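Local coordinates for putative sugar binding protein (Geobacillus stearothermophilus, PDB 6GT9) that binds glucose and galactose and probably serves as the sugar receptor of a three-component sensing system linked to galactan utilization, at residues F33-E38 / D43-V48; I66-R69 / E75-R78; Y270-K275 / T293-K298; V61-I66 / K275-M280; P103-I108 / V115-T120. One frame throughout, in Å; residues are numbered along the deposited sequence.

Interaction 1 (F33-E38 / D43-V48). With GAL (beta-D-galactopyranose), chain E.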
# COMPACT_ATOMS: atom_id res chain seq x y z
N PHE A 33 15.33 16.06 3.04
CA PHE A 33 14.13 15.30 3.35
C PHE A 33 14.44 13.82 3.21
O PHE A 33 15.14 13.41 2.28
CB PHE A 33 12.96 15.62 2.40
CG PHE A 33 12.53 17.07 2.38
CD1 PHE A 33 12.97 17.97 3.34
CD2 PHE A 33 11.67 17.51 1.38
CE1 PHE A 33 12.56 19.31 3.30
CE2 PHE A 33 11.26 18.83 1.34
CZ PHE A 33 11.72 19.73 2.30
N VAL A 34 13.91 13.00 4.12
CA VAL A 34 14.08 11.56 4.06
C VAL A 34 12.73 10.93 3.74
O VAL A 34 11.72 11.28 4.35
CB VAL A 34 14.65 10.99 5.38
CG1 VAL A 34 14.76 9.46 5.28
CG2 VAL A 34 16.03 11.62 5.68
N LEU A 35 12.72 10.00 2.79
CA LEU A 35 11.55 9.19 2.49
C LEU A 35 11.88 7.76 2.90
O LEU A 35 12.88 7.20 2.43
CB LEU A 35 11.18 9.25 1.01
CG LEU A 35 10.12 8.26 0.52
CD1 LEU A 35 8.76 8.50 1.18
CD2 LEU A 35 10.01 8.31 -1.00
N VAL A 36 11.08 7.20 3.79
CA VAL A 36 11.29 5.85 4.30
C VAL A 36 10.22 4.95 3.69
O VAL A 36 9.03 5.12 3.99
CB VAL A 36 11.24 5.80 5.83
CG1 VAL A 36 11.46 4.37 6.31
CG2 VAL A 36 12.27 6.75 6.42
N PRO A 37 10.57 4.01 2.82
CA PRO A 37 9.58 3.07 2.28
C PRO A 37 9.38 1.89 3.21
O PRO A 37 10.16 1.64 4.13
CB PRO A 37 10.21 2.62 0.97
CG PRO A 37 11.68 2.54 1.34
CD PRO A 37 11.91 3.76 2.24
N GLU A 38 8.30 1.14 2.96
CA GLU A 38 8.07 -0.09 3.71
C GLU A 38 9.21 -1.08 3.48
O GLU A 38 9.62 -1.79 4.39
CB GLU A 38 6.72 -0.70 3.31
CG GLU A 38 6.27 -1.91 4.11
CD GLU A 38 4.81 -2.27 3.79
OE1 GLU A 38 4.21 -1.56 2.96
OE2 GLU A 38 4.28 -3.25 4.36
N ASP A 43 8.71 -2.98 -5.61
CA ASP A 43 8.43 -2.29 -6.88
C ASP A 43 7.48 -1.11 -6.71
O ASP A 43 7.62 -0.09 -7.40
CB ASP A 43 7.86 -3.26 -7.90
CG ASP A 43 8.90 -4.25 -8.41
OD1 ASP A 43 10.08 -4.10 -8.03
OD2 ASP A 43 8.53 -5.15 -9.18
N TYR A 44 6.48 -1.25 -5.85
CA TYR A 44 5.55 -0.14 -5.65
C TYR A 44 6.24 1.05 -5.00
O TYR A 44 6.08 2.20 -5.43
CB TYR A 44 4.35 -0.64 -4.83
CG TYR A 44 3.40 0.45 -4.32
CD1 TYR A 44 3.69 1.15 -3.15
CD2 TYR A 44 2.21 0.75 -4.99
CE1 TYR A 44 2.84 2.14 -2.67
CE2 TYR A 44 1.35 1.74 -4.52
CZ TYR A 44 1.67 2.43 -3.36
OH TYR A 44 0.84 3.41 -2.86
N TRP A 45 7.05 0.78 -3.97
CA TRP A 45 7.75 1.86 -3.28
C TRP A 45 8.80 2.54 -4.15
O TRP A 45 9.11 3.72 -3.95
CB TRP A 45 8.35 1.33 -1.97
CG TRP A 45 7.30 1.40 -0.94
CD1 TRP A 45 6.51 0.40 -0.50
CD2 TRP A 45 6.84 2.59 -0.30
NE1 TRP A 45 5.61 0.87 0.42
CE2 TRP A 45 5.78 2.22 0.55
CE3 TRP A 45 7.25 3.93 -0.34
CZ2 TRP A 45 5.11 3.15 1.35
CZ3 TRP A 45 6.59 4.85 0.46
CH2 TRP A 45 5.53 4.45 1.30
N ARG A 46 9.36 1.83 -5.13
CA ARG A 46 10.26 2.50 -6.06
C ARG A 46 9.50 3.47 -6.96
O ARG A 46 10.07 4.48 -7.41
CB ARG A 46 11.03 1.47 -6.89
CG ARG A 46 12.12 0.71 -6.13
CD ARG A 46 13.35 1.58 -5.81
NE ARG A 46 14.47 0.78 -5.32
CZ ARG A 46 15.59 1.29 -4.78
NH1 ARG A 46 15.74 2.60 -4.66
NH2 ARG A 46 16.55 0.47 -4.37
N LEU A 47 8.23 3.20 -7.24
CA LEU A 47 7.40 4.17 -7.96
C LEU A 47 7.15 5.40 -7.10
O LEU A 47 7.19 6.53 -7.61
CB LEU A 47 6.07 3.55 -8.37
CG LEU A 47 6.07 2.64 -9.59
CD1 LEU A 47 4.63 2.19 -9.91
CD2 LEU A 47 6.69 3.34 -10.78
N VAL A 48 6.86 5.21 -5.81
CA VAL A 48 6.70 6.35 -4.91
C VAL A 48 7.97 7.18 -4.90
O VAL A 48 7.92 8.41 -4.94
CB VAL A 48 6.32 5.88 -3.50
CG1 VAL A 48 6.22 7.05 -2.58
CG2 VAL A 48 5.03 5.09 -3.51
C1 GAL E . 0.85 -1.53 -1.87
C2 GAL E . 0.97 -0.71 -0.60
C3 GAL E . 2.44 -0.44 -0.24
C4 GAL E . 3.20 -1.75 -0.14
C5 GAL E . 2.99 -2.59 -1.38
C6 GAL E . 3.59 -3.99 -1.25
O1 GAL E . -0.52 -1.78 -2.15
O2 GAL E . 0.31 0.56 -0.75
O3 GAL E . 2.52 0.16 1.01
O4 GAL E . 2.77 -2.48 1.01
O5 GAL E . 1.56 -2.77 -1.72
O6 GAL E . 3.72 -4.61 -2.52
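Trp45 lies flat under the turn that follows strand 32-36, with Pro37 and the start of Glu38 laid over one face of its indole. Pro37 CA stands 3.9 Å from the centroid of the Trp45 six-membered ring and 21° off its normal, a CH-pi contact, while Pro37 CB comes down on the ring-fusion side, 3.5 Å from Trp45 CE3. Further along the same face, Glu38 CB sits 3.5 Å from Trp45 NE1. The opposite face is backed by Trp45's own helix, through Tyr44 CD1 and Val48 CG2. Leu35 approaches differently, setting CD1 at the indole edge near its plane, 4.3 Å from Trp45 CZ3; its other methyl meets Val48 CG1. These residues join the first strand and first helix of a beta-alpha-beta unit, 32-36, 43-59 and 62-65, in the Rossmann-like fold of periplasmic binding proteins, and the galactose is held beyond the strand's C-terminal end. Glu38 reaches it with an extended side chain, CG anti to the backbone N (chi1 -174°), so that OE1 accepts a 2.6 Å hydrogen bond from O4 of the galactose. The same OE1 also takes a hydrogen bond from Gln94 NE2. Tyr44 turns one ring face to the sugar, with galactose C1 over its centre and galactose O2 3.5 Å from Tyr44 CZ.

Interaction 2 (I66-R69 / E75-R78)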
# COMPACT_ATOMS: atom_id res chain seq x y z
N ILE A 66 15.64 5.97 2.18
CA ILE A 66 16.30 5.12 3.18
C ILE A 66 15.25 4.24 3.83
O ILE A 66 14.30 4.75 4.44
CB ILE A 66 17.02 5.94 4.26
CG1 ILE A 66 17.94 7.00 3.65
CG2 ILE A 66 17.81 5.02 5.17
CD1 ILE A 66 18.45 7.99 4.65
N GLY A 67 15.43 2.92 3.74
CA GLY A 67 14.44 2.00 4.23
C GLY A 67 14.98 0.60 4.45
O GLY A 67 16.10 0.25 4.05
N PRO A 68 14.18 -0.24 5.11
CA PRO A 68 14.61 -1.62 5.38
C PRO A 68 14.79 -2.41 4.10
O PRO A 68 14.00 -2.31 3.16
CB PRO A 68 13.46 -2.19 6.23
CG PRO A 68 12.64 -0.98 6.69
CD PRO A 68 12.85 0.07 5.66
N ARG A 69 15.84 -3.24 4.06
CA ARG A 69 15.96 -4.14 2.92
C ARG A 69 14.84 -5.16 2.92
O ARG A 69 14.39 -5.59 1.86
CB ARG A 69 17.32 -4.85 2.93
CG ARG A 69 17.65 -5.54 1.61
CD ARG A 69 18.89 -6.37 1.76
NE ARG A 69 19.77 -5.66 2.67
CZ ARG A 69 20.57 -6.25 3.55
NH1 ARG A 69 20.60 -7.58 3.63
NH2 ARG A 69 21.32 -5.50 4.34
N GLU A 75 13.07 -2.47 12.38
CA GLU A 75 14.06 -1.84 11.51
C GLU A 75 13.55 -0.51 10.96
O GLU A 75 14.29 0.48 10.88
CB GLU A 75 14.43 -2.81 10.39
CG GLU A 75 15.40 -2.27 9.35
CD GLU A 75 16.80 -1.99 9.90
OE1 GLU A 75 17.09 -2.33 11.08
OE2 GLU A 75 17.60 -1.44 9.12
N HIS A 76 12.27 -0.49 10.57
CA HIS A 76 11.62 0.73 10.11
C HIS A 76 11.71 1.83 11.17
O HIS A 76 12.06 2.98 10.86
CB HIS A 76 10.16 0.40 9.78
CG HIS A 76 9.49 1.38 8.85
ND1 HIS A 76 8.56 0.97 7.91
CD2 HIS A 76 9.58 2.72 8.74
CE1 HIS A 76 8.13 2.03 7.25
NE2 HIS A 76 8.72 3.10 7.73
N LEU A 77 11.41 1.50 12.40
CA LEU A 77 11.48 2.46 13.45
C LEU A 77 12.90 2.89 13.75
O LEU A 77 13.12 3.98 14.16
CB LEU A 77 10.83 1.97 14.71
CG LEU A 77 9.35 1.69 14.62
CD1 LEU A 77 8.90 1.08 15.91
CD2 LEU A 77 8.56 2.93 14.28
N ARG A 78 13.87 2.04 13.55
CA ARG A 78 15.26 2.41 13.81
C ARG A 78 15.75 3.43 12.79
O ARG A 78 16.50 4.36 13.12
CB ARG A 78 16.15 1.16 13.81
CG ARG A 78 17.62 1.43 14.09
CD ARG A 78 18.47 0.16 13.80
NE ARG A 78 18.55 -0.08 12.36
CZ ARG A 78 19.32 0.63 11.53
NH1 ARG A 78 20.08 1.61 12.01
NH2 ARG A 78 19.33 0.35 10.24
O HOH W 1 17.54 -2.84 6.70
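Pro68 and Glu75 meet through aliphatic carbon: Pro68 CB lies 3.7 Å from Glu75 CG, and the next ring atom, Pro68 CG, rests on the helix backbone 3.9 Å from His76 N. Pro68 CG also lies 4.2 Å from His76 CB, at the first turn of helix 73-85. This is the turn from strand to helix in the periplasmic binding protein fold, where Glu75 N bonds Asn72 OD1. The polar link is a water, which accepts from Arg69 N and donates to Glu75 OE2 at 2.8 Å. A salt bridge within the helix holds that carboxylate. Arg78 grips it side-on, NE giving OE1 of Glu75 a nearly straight bond (173°) and NH2 binding OE2 of Glu75 at 2.7 Å. Both oxygens lie close to the guanidinium plane, but the carboxylate is tilted, so OE1 is met from above its own plane. The bend at chi2 of Glu75 (66°) turns the acid away from the proline while CG stays against it. His76 sends its ring elsewhere, bonding Thr93 OG1 through NE2 and meeting Phe101 edge-to-face. With OE2 of Glu75 shared between Arg78 and the water, loop and helix are joined by carbon packing and one bridged amide, with no direct hydrogen bond across.

Interaction 3 (Y270-K275 / T293-K298)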
# COMPACT_ATOMS: atom_id res chain seq x y z
N TYR A 270 3.25 7.36 -7.56
CA TYR A 270 4.08 8.47 -8.00
C TYR A 270 3.55 9.78 -7.45
O TYR A 270 4.32 10.63 -6.97
CB TYR A 270 4.13 8.52 -9.53
CG TYR A 270 4.97 9.64 -10.12
CD1 TYR A 270 4.49 10.95 -10.19
CD2 TYR A 270 6.23 9.38 -10.65
CE1 TYR A 270 5.25 11.95 -10.73
CE2 TYR A 270 6.99 10.38 -11.20
CZ TYR A 270 6.49 11.67 -11.24
OH TYR A 270 7.26 12.67 -11.78
N GLU A 271 2.23 9.95 -7.48
CA GLU A 271 1.63 11.21 -7.06
C GLU A 271 1.76 11.41 -5.55
O GLU A 271 1.98 12.54 -5.09
CB GLU A 271 0.17 11.26 -7.50
CG GLU A 271 -0.51 12.60 -7.18
CD GLU A 271 -1.97 12.62 -7.59
OE1 GLU A 271 -2.58 11.54 -7.75
OE2 GLU A 271 -2.52 13.74 -7.74
N MET A 272 1.62 10.35 -4.75
CA MET A 272 1.78 10.59 -3.32
C MET A 272 3.23 10.94 -2.97
O MET A 272 3.47 11.78 -2.09
CB MET A 272 1.26 9.41 -2.47
CG MET A 272 1.53 8.00 -2.90
SD MET A 272 0.65 6.79 -1.85
CE MET A 272 -0.71 6.24 -2.89
N GLY A 273 4.20 10.36 -3.68
CA GLY A 273 5.59 10.75 -3.44
C GLY A 273 5.87 12.18 -3.86
O GLY A 273 6.51 12.94 -3.13
N TYR A 274 5.37 12.57 -5.04
CA TYR A 274 5.51 13.94 -5.52
C TYR A 274 4.82 14.93 -4.59
O TYR A 274 5.40 15.95 -4.19
CB TYR A 274 4.94 14.04 -6.94
CG TYR A 274 5.17 15.37 -7.63
CD1 TYR A 274 6.33 15.59 -8.37
CD2 TYR A 274 4.23 16.40 -7.56
CE1 TYR A 274 6.55 16.79 -9.01
CE2 TYR A 274 4.44 17.61 -8.20
CZ TYR A 274 5.61 17.80 -8.92
OH TYR A 274 5.85 18.98 -9.56
N LYS A 275 3.57 14.65 -4.23
CA LYS A 275 2.83 15.58 -3.38
C LYS A 275 3.37 15.61 -1.96
O LYS A 275 3.34 16.66 -1.32
CB LYS A 275 1.34 15.23 -3.38
CG LYS A 275 0.63 15.67 -4.64
CD LYS A 275 -0.88 15.47 -4.51
CE LYS A 275 -1.61 16.17 -5.66
NZ LYS A 275 -3.07 16.22 -5.39
N THR A 293 -4.75 14.47 2.25
CA THR A 293 -4.89 14.51 0.80
C THR A 293 -4.99 13.06 0.33
O THR A 293 -3.98 12.34 0.30
CB THR A 293 -3.71 15.23 0.13
OG1 THR A 293 -3.65 16.59 0.58
CG2 THR A 293 -3.86 15.22 -1.39
N ASN A 294 -6.20 12.62 -0.02
CA ASN A 294 -6.40 11.25 -0.50
C ASN A 294 -6.22 11.21 -2.01
O ASN A 294 -7.04 11.76 -2.75
CB ASN A 294 -7.78 10.71 -0.13
CG ASN A 294 -7.91 10.40 1.33
OD1 ASN A 294 -8.90 10.76 1.96
ND2 ASN A 294 -6.90 9.73 1.90
N THR A 295 -5.17 10.54 -2.46
CA THR A 295 -4.99 10.35 -3.89
C THR A 295 -6.04 9.37 -4.42
O THR A 295 -6.63 8.59 -3.67
CB THR A 295 -3.56 9.89 -4.19
OG1 THR A 295 -3.21 8.79 -3.35
CG2 THR A 295 -2.57 11.05 -3.93
N GLU A 296 -6.27 9.45 -5.73
CA GLU A 296 -7.36 8.70 -6.38
C GLU A 296 -7.27 7.20 -6.11
O GLU A 296 -6.18 6.62 -6.13
CB GLU A 296 -7.31 8.97 -7.88
CG GLU A 296 -8.17 8.07 -8.75
CD GLU A 296 -9.61 8.55 -8.83
OE1 GLU A 296 -10.10 9.12 -7.83
OE2 GLU A 296 -10.25 8.39 -9.90
N THR A 297 -8.42 6.57 -5.87
CA THR A 297 -8.52 5.11 -5.86
C THR A 297 -9.84 4.72 -6.52
O THR A 297 -10.84 5.44 -6.44
CB THR A 297 -8.41 4.50 -4.43
OG1 THR A 297 -8.30 3.06 -4.51
CG2 THR A 297 -9.61 4.85 -3.58
N LYS A 298 -9.81 3.58 -7.22
CA LYS A 298 -10.96 3.09 -7.97
C LYS A 298 -10.64 1.68 -8.45
O LYS A 298 -9.47 1.35 -8.67
CB LYS A 298 -11.27 3.97 -9.18
CG LYS A 298 -10.12 4.07 -10.17
CD LYS A 298 -10.58 4.57 -11.53
CE LYS A 298 -9.55 5.51 -12.15
NZ LYS A 298 -9.82 5.82 -13.59
O HOH W 2 -5.04 11.64 -6.99
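Glu271 and Thr295 make a van der Waals contact, the two side chains sliding past each other in opposite directions so that the methyl CG2 of Thr295 lies along the end of the acid, 3.9 Å from Glu271 OE1. Met272, one residue on, crosses Thr295 at about a right angle and brings its terminal CE to 3.6 Å from Thr295 OG1. Its CG is wedged between the backbone N and the carbonyl carbon (chi1 41°); the chain runs toward the sugar pocket, where Tyr44 and Asp119 also touch it, and the bend at chi3 swings CE aside to Thr295. A looser contact pairs Lys275 with Thr293, the ammonium NZ of Lys275 standing 4.2 Å from the Thr293 methyl CG2.

Charge interactions stay on the helix. Lys275 reaches back one turn in an extended form, and its NZ pairs with Glu271 OE2 at 3.5 Å, a long, weak ion pair. The other oxygen takes a water, which donates to Glu271 OE1 at 2.6 Å and accepts from Glu296 N at 2.8 Å.

Helix 269-284 is here packed beside 292-294, an edge strand of the parallel sheet, where the chain turns off toward strand 298-301 of the other sheet. Backbone bonds of Thr295 to Gly132 and of Lys298 to Val266 tie this connection to the two sheets. The acid thus has separate tasks for its two oxygens, one facing a lysine and one a water, and between helix and connection there are only van der Waals contacts and one water bridge.

Interaction 4 (V61-I66 / K275-M280)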
# COMPACT_ATOMS: atom_id res chain seq x y z
N VAL A 61 15.70 20.34 -3.45
CA VAL A 61 15.95 19.76 -2.14
C VAL A 61 16.62 18.41 -2.35
O VAL A 61 16.55 17.80 -3.43
CB VAL A 61 14.67 19.62 -1.29
CG1 VAL A 61 13.80 20.90 -1.37
CG2 VAL A 61 13.89 18.41 -1.70
N ASP A 62 17.31 17.94 -1.31
CA ASP A 62 17.96 16.63 -1.32
C ASP A 62 17.00 15.61 -0.70
O ASP A 62 16.65 15.71 0.48
CB ASP A 62 19.29 16.67 -0.56
CG ASP A 62 19.93 15.28 -0.40
OD1 ASP A 62 20.01 14.52 -1.39
OD2 ASP A 62 20.34 14.94 0.73
N LEU A 63 16.56 14.66 -1.51
CA LEU A 63 15.67 13.61 -1.03
C LEU A 63 16.46 12.32 -0.87
O LEU A 63 16.99 11.79 -1.85
CB LEU A 63 14.51 13.41 -2.00
CG LEU A 63 13.56 12.39 -1.39
CD1 LEU A 63 12.43 13.09 -0.68
CD2 LEU A 63 13.08 11.45 -2.46
N GLU A 64 16.57 11.85 0.37
CA GLU A 64 17.28 10.62 0.69
C GLU A 64 16.26 9.51 0.86
O GLU A 64 15.35 9.63 1.70
CB GLU A 64 18.09 10.79 1.97
CG GLU A 64 18.78 12.13 2.14
CD GLU A 64 19.56 12.14 3.44
OE1 GLU A 64 19.96 11.02 3.82
OE2 GLU A 64 19.76 13.20 4.08
N TYR A 65 16.40 8.43 0.08
CA TYR A 65 15.51 7.26 0.12
C TYR A 65 16.18 6.20 0.98
O TYR A 65 17.20 5.62 0.58
CB TYR A 65 15.25 6.74 -1.29
CG TYR A 65 14.28 5.57 -1.44
CD1 TYR A 65 12.91 5.76 -1.31
CD2 TYR A 65 14.75 4.30 -1.77
CE1 TYR A 65 12.02 4.69 -1.48
CE2 TYR A 65 13.88 3.24 -1.95
CZ TYR A 65 12.51 3.44 -1.80
OH TYR A 65 11.63 2.38 -1.98
N ILE A 66 15.64 5.97 2.18
CA ILE A 66 16.30 5.12 3.18
C ILE A 66 15.25 4.24 3.83
O ILE A 66 14.30 4.75 4.44
CB ILE A 66 17.02 5.94 4.26
CG1 ILE A 66 17.94 7.00 3.65
CG2 ILE A 66 17.81 5.02 5.17
CD1 ILE A 66 18.45 7.99 4.65
N LYS A 275 3.57 14.65 -4.23
CA LYS A 275 2.83 15.58 -3.38
C LYS A 275 3.37 15.61 -1.96
O LYS A 275 3.34 16.66 -1.32
CB LYS A 275 1.34 15.23 -3.38
CG LYS A 275 0.63 15.67 -4.64
CD LYS A 275 -0.88 15.47 -4.51
CE LYS A 275 -1.61 16.17 -5.66
NZ LYS A 275 -3.07 16.22 -5.39
N ALA A 276 3.87 14.48 -1.44
CA ALA A 276 4.43 14.49 -0.10
C ALA A 276 5.64 15.41 -0.01
O ALA A 276 5.86 16.07 1.02
CB ALA A 276 4.82 13.08 0.34
N VAL A 277 6.47 15.44 -1.05
CA VAL A 277 7.65 16.30 -1.02
C VAL A 277 7.24 17.76 -1.17
O VAL A 277 7.77 18.64 -0.48
CB VAL A 277 8.65 15.88 -2.12
CG1 VAL A 277 9.77 16.89 -2.23
CG2 VAL A 277 9.23 14.47 -1.84
N LYS A 278 6.28 18.05 -2.06
CA LYS A 278 5.78 19.41 -2.19
C LYS A 278 5.14 19.89 -0.89
O LYS A 278 5.34 21.05 -0.50
CB LYS A 278 4.76 19.52 -3.33
CG LYS A 278 5.26 19.11 -4.72
CD LYS A 278 6.39 19.99 -5.25
CE LYS A 278 5.88 21.37 -5.72
NZ LYS A 278 5.30 21.31 -7.08
N MET A 279 4.34 19.04 -0.24
CA MET A 279 3.75 19.43 1.05
C MET A 279 4.84 19.72 2.08
O MET A 279 4.76 20.70 2.82
CB MET A 279 2.83 18.33 1.60
CG MET A 279 1.65 17.87 0.73
SD MET A 279 0.25 18.98 0.75
CE MET A 279 0.84 20.31 -0.30
N MET A 280 5.86 18.85 2.15
CA MET A 280 6.93 19.04 3.12
C MET A 280 7.60 20.41 2.94
O MET A 280 7.89 21.09 3.93
CB MET A 280 7.95 17.91 3.00
CG MET A 280 9.05 18.00 4.06
SD MET A 280 8.43 17.86 5.75
CE MET A 280 8.15 16.09 5.88
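This is a small, wholly apolar contact in which the edge strand of the parallel sheet, 62-65, meets the middle of helix 269-284. Over 200 residues of sequence separate the two, so a helix from late in the chain is packed against a strand formed near its start. Leu63 and Val277 carry it: Leu63 CD1 comes to 3.7 Å from Val277 CG2, the two side chains crossing at a slant. Leu63 places CG anti to the backbone N (chi1 -176°), which carries its branch out from the strand toward the helix. Val61, two residues earlier and on the same side of the chain, sets its CG2 against the other methyl of Val277, CG1, at 4.4 Å. The valine's rotation (chi1 171°) thus spreads its fork, one methyl toward each residue. Alternation along the extended chain does the sorting, since Asp62 and Glu64 send their side chains to the other side while Val61 and Leu63 turn theirs to the helix.

Around the pair the same helix face continues over the sheet, with Val277 and Ala276 on Ile92 and Met280 on Phe33 and Ile92. Val61 also rests on Phe33 and on Ala56 of helix 43-59. Since only methyl groups meet here, no directional bond fixes the register; within this contact only their fit sets how the segments sit, and the alignment probably depends also on the wider packing on Ile92 and Phe33.

Interaction 5 (P103-I108 / V115-T120). With GAL (beta-D-galactopyranose), chain E.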
# COMPACT_ATOMS: atom_id res chain seq x y z
N PRO A 103 3.84 6.97 18.91
CA PRO A 103 4.82 7.59 19.82
C PRO A 103 6.11 8.02 19.15
O PRO A 103 6.68 9.04 19.56
CB PRO A 103 5.06 6.49 20.87
CG PRO A 103 4.56 5.23 20.26
CD PRO A 103 3.42 5.64 19.40
N VAL A 104 6.58 7.31 18.13
CA VAL A 104 7.83 7.70 17.48
C VAL A 104 7.62 8.91 16.58
O VAL A 104 8.46 9.82 16.55
CB VAL A 104 8.43 6.52 16.69
CG1 VAL A 104 9.68 6.95 15.94
CG2 VAL A 104 8.75 5.37 17.63
N ILE A 105 6.52 8.94 15.83
CA ILE A 105 6.20 10.15 15.07
C ILE A 105 6.09 11.35 16.02
O ILE A 105 6.63 12.42 15.74
CB ILE A 105 4.92 9.96 14.24
CG1 ILE A 105 5.19 9.03 13.06
CG2 ILE A 105 4.42 11.30 13.76
CD1 ILE A 105 3.93 8.45 12.39
N ASN A 106 5.44 11.16 17.17
CA ASN A 106 5.27 12.25 18.12
C ASN A 106 6.60 12.73 18.69
O ASN A 106 6.83 13.93 18.82
CB ASN A 106 4.32 11.82 19.24
CG ASN A 106 2.87 11.83 18.80
OD1 ASN A 106 2.57 12.11 17.65
ND2 ASN A 106 1.97 11.51 19.72
N GLU A 107 7.49 11.80 19.04
CA GLU A 107 8.77 12.20 19.61
C GLU A 107 9.64 12.91 18.57
O GLU A 107 10.37 13.86 18.91
CB GLU A 107 9.50 10.99 20.20
CG GLU A 107 10.59 10.40 19.36
CD GLU A 107 11.10 9.06 19.89
OE1 GLU A 107 10.35 8.13 19.99
OE2 GLU A 107 12.27 8.94 20.20
N ILE A 108 9.56 12.49 17.31
CA ILE A 108 10.28 13.18 16.24
C ILE A 108 9.74 14.59 16.07
O ILE A 108 10.50 15.57 16.00
CB ILE A 108 10.19 12.38 14.93
CG1 ILE A 108 11.01 11.10 15.03
CG2 ILE A 108 10.63 13.24 13.74
CD1 ILE A 108 10.81 10.16 13.87
N VAL A 115 6.75 15.76 10.21
CA VAL A 115 6.52 14.43 9.67
C VAL A 115 5.30 14.49 8.76
O VAL A 115 4.25 15.01 9.15
CB VAL A 115 6.33 13.37 10.78
CG1 VAL A 115 5.87 12.02 10.19
CG2 VAL A 115 7.64 13.19 11.56
N VAL A 116 5.47 14.00 7.53
CA VAL A 116 4.36 13.78 6.61
C VAL A 116 4.21 12.28 6.44
O VAL A 116 5.18 11.58 6.14
CB VAL A 116 4.60 14.47 5.25
CG1 VAL A 116 3.54 14.03 4.22
CG2 VAL A 116 4.57 16.01 5.40
N THR A 117 3.00 11.77 6.66
CA THR A 117 2.76 10.37 6.39
C THR A 117 2.37 10.18 4.93
O THR A 117 1.77 11.07 4.31
CB THR A 117 1.68 9.80 7.32
OG1 THR A 117 0.52 10.65 7.30
CG2 THR A 117 2.22 9.74 8.73
N ILE A 118 2.73 9.03 4.39
CA ILE A 118 2.52 8.70 2.98
C ILE A 118 2.03 7.26 2.91
O ILE A 118 2.48 6.40 3.67
CB ILE A 118 3.81 8.91 2.16
CG1 ILE A 118 3.59 8.64 0.67
CG2 ILE A 118 4.99 8.05 2.70
CD1 ILE A 118 4.72 9.14 -0.18
N ASP A 119 1.05 7.01 2.02
CA ASP A 119 0.59 5.66 1.67
C ASP A 119 -0.22 5.00 2.78
O ASP A 119 -1.22 4.33 2.51
CB ASP A 119 1.80 4.77 1.27
CG ASP A 119 1.42 3.31 1.05
OD1 ASP A 119 1.47 2.52 2.03
OD2 ASP A 119 1.09 2.93 -0.11
N THR A 120 0.19 5.18 4.03
CA THR A 120 -0.50 4.65 5.20
C THR A 120 -0.49 5.75 6.26
O THR A 120 0.58 6.26 6.59
CB THR A 120 0.21 3.40 5.74
OG1 THR A 120 0.38 2.43 4.70
CG2 THR A 120 -0.55 2.79 6.92
C1 GAL E . 0.85 -1.53 -1.87
C2 GAL E . 0.97 -0.71 -0.60
C3 GAL E . 2.44 -0.44 -0.24
C4 GAL E . 3.20 -1.75 -0.14
C5 GAL E . 2.99 -2.59 -1.38
C6 GAL E . 3.59 -3.99 -1.25
O1 GAL E . -0.52 -1.78 -2.15
O2 GAL E . 0.31 0.56 -0.75
O3 GAL E . 2.52 0.16 1.01
O4 GAL E . 2.77 -2.48 1.01
O5 GAL E . 1.56 -2.77 -1.72
O6 GAL E . 3.72 -4.61 -2.52
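Asp119 OD1 is gripped from several sides: Thr120 OG1 donates to it at 2.9 Å, Gln94 NE2 bonds it, and galactose O3 lies 2.8 Å from this Asp119 atom. The Thr120 hydroxyl comes in on the anti side of the carboxylate, 33° out of its plane. The other carboxylate oxygen, Asp119 OD2, accepts from galactose O2 at 2.6 Å, so the acid spans two adjacent hydroxyls of the sugar. Such a network probably holds the carboxylate in one rotation. Just past the strand the chain is thus polar, whereas the strand's start is packed with hydrocarbon. Val115 splits its methyls between two helix residues: CG1 of Val115 faces Ile105 CG2 at 3.9 Å, and CG2 of Val115 faces Ile108 CG2 at 3.7 Å, each pair crossing at about a right angle. Ile105 then runs its CD1 on to Thr117 CG2 at 4.2 Å, while the hydroxyl of Thr117 turns to Asp121. The segments run roughly antiparallel, at 148°, as consecutive elements of the beta-alpha-beta unit that starts at strand 90-93. Helix 73-85 lies alongside through Val104 and Ile108, and helix 269-284 covers the other face of the strand at Val116 and Ile118.

Overall arrangement
From the N terminus, interaction 1 closes a short loop between the first strand and first helix, and interaction 2 does the same for the loop after strand 62-65 and helix 73-85. Interaction 5 follows, closing the turn between helix 98-110 and strand 115-118. It is nested inside the very long loop closed by interaction 4, which starts in the same stretch as interaction 2, sharing Ile66, and brings helix 269-284 back to the edge strand. Interaction 3 shares Lys275 with interaction 4 and crosses it, taking that helix on to strand 292-294 at the opposite edge of the parallel sheet. Interactions 1 and 5 meet at the galactose, where Tyr44 makes a weak hydrogen bond to Asp119.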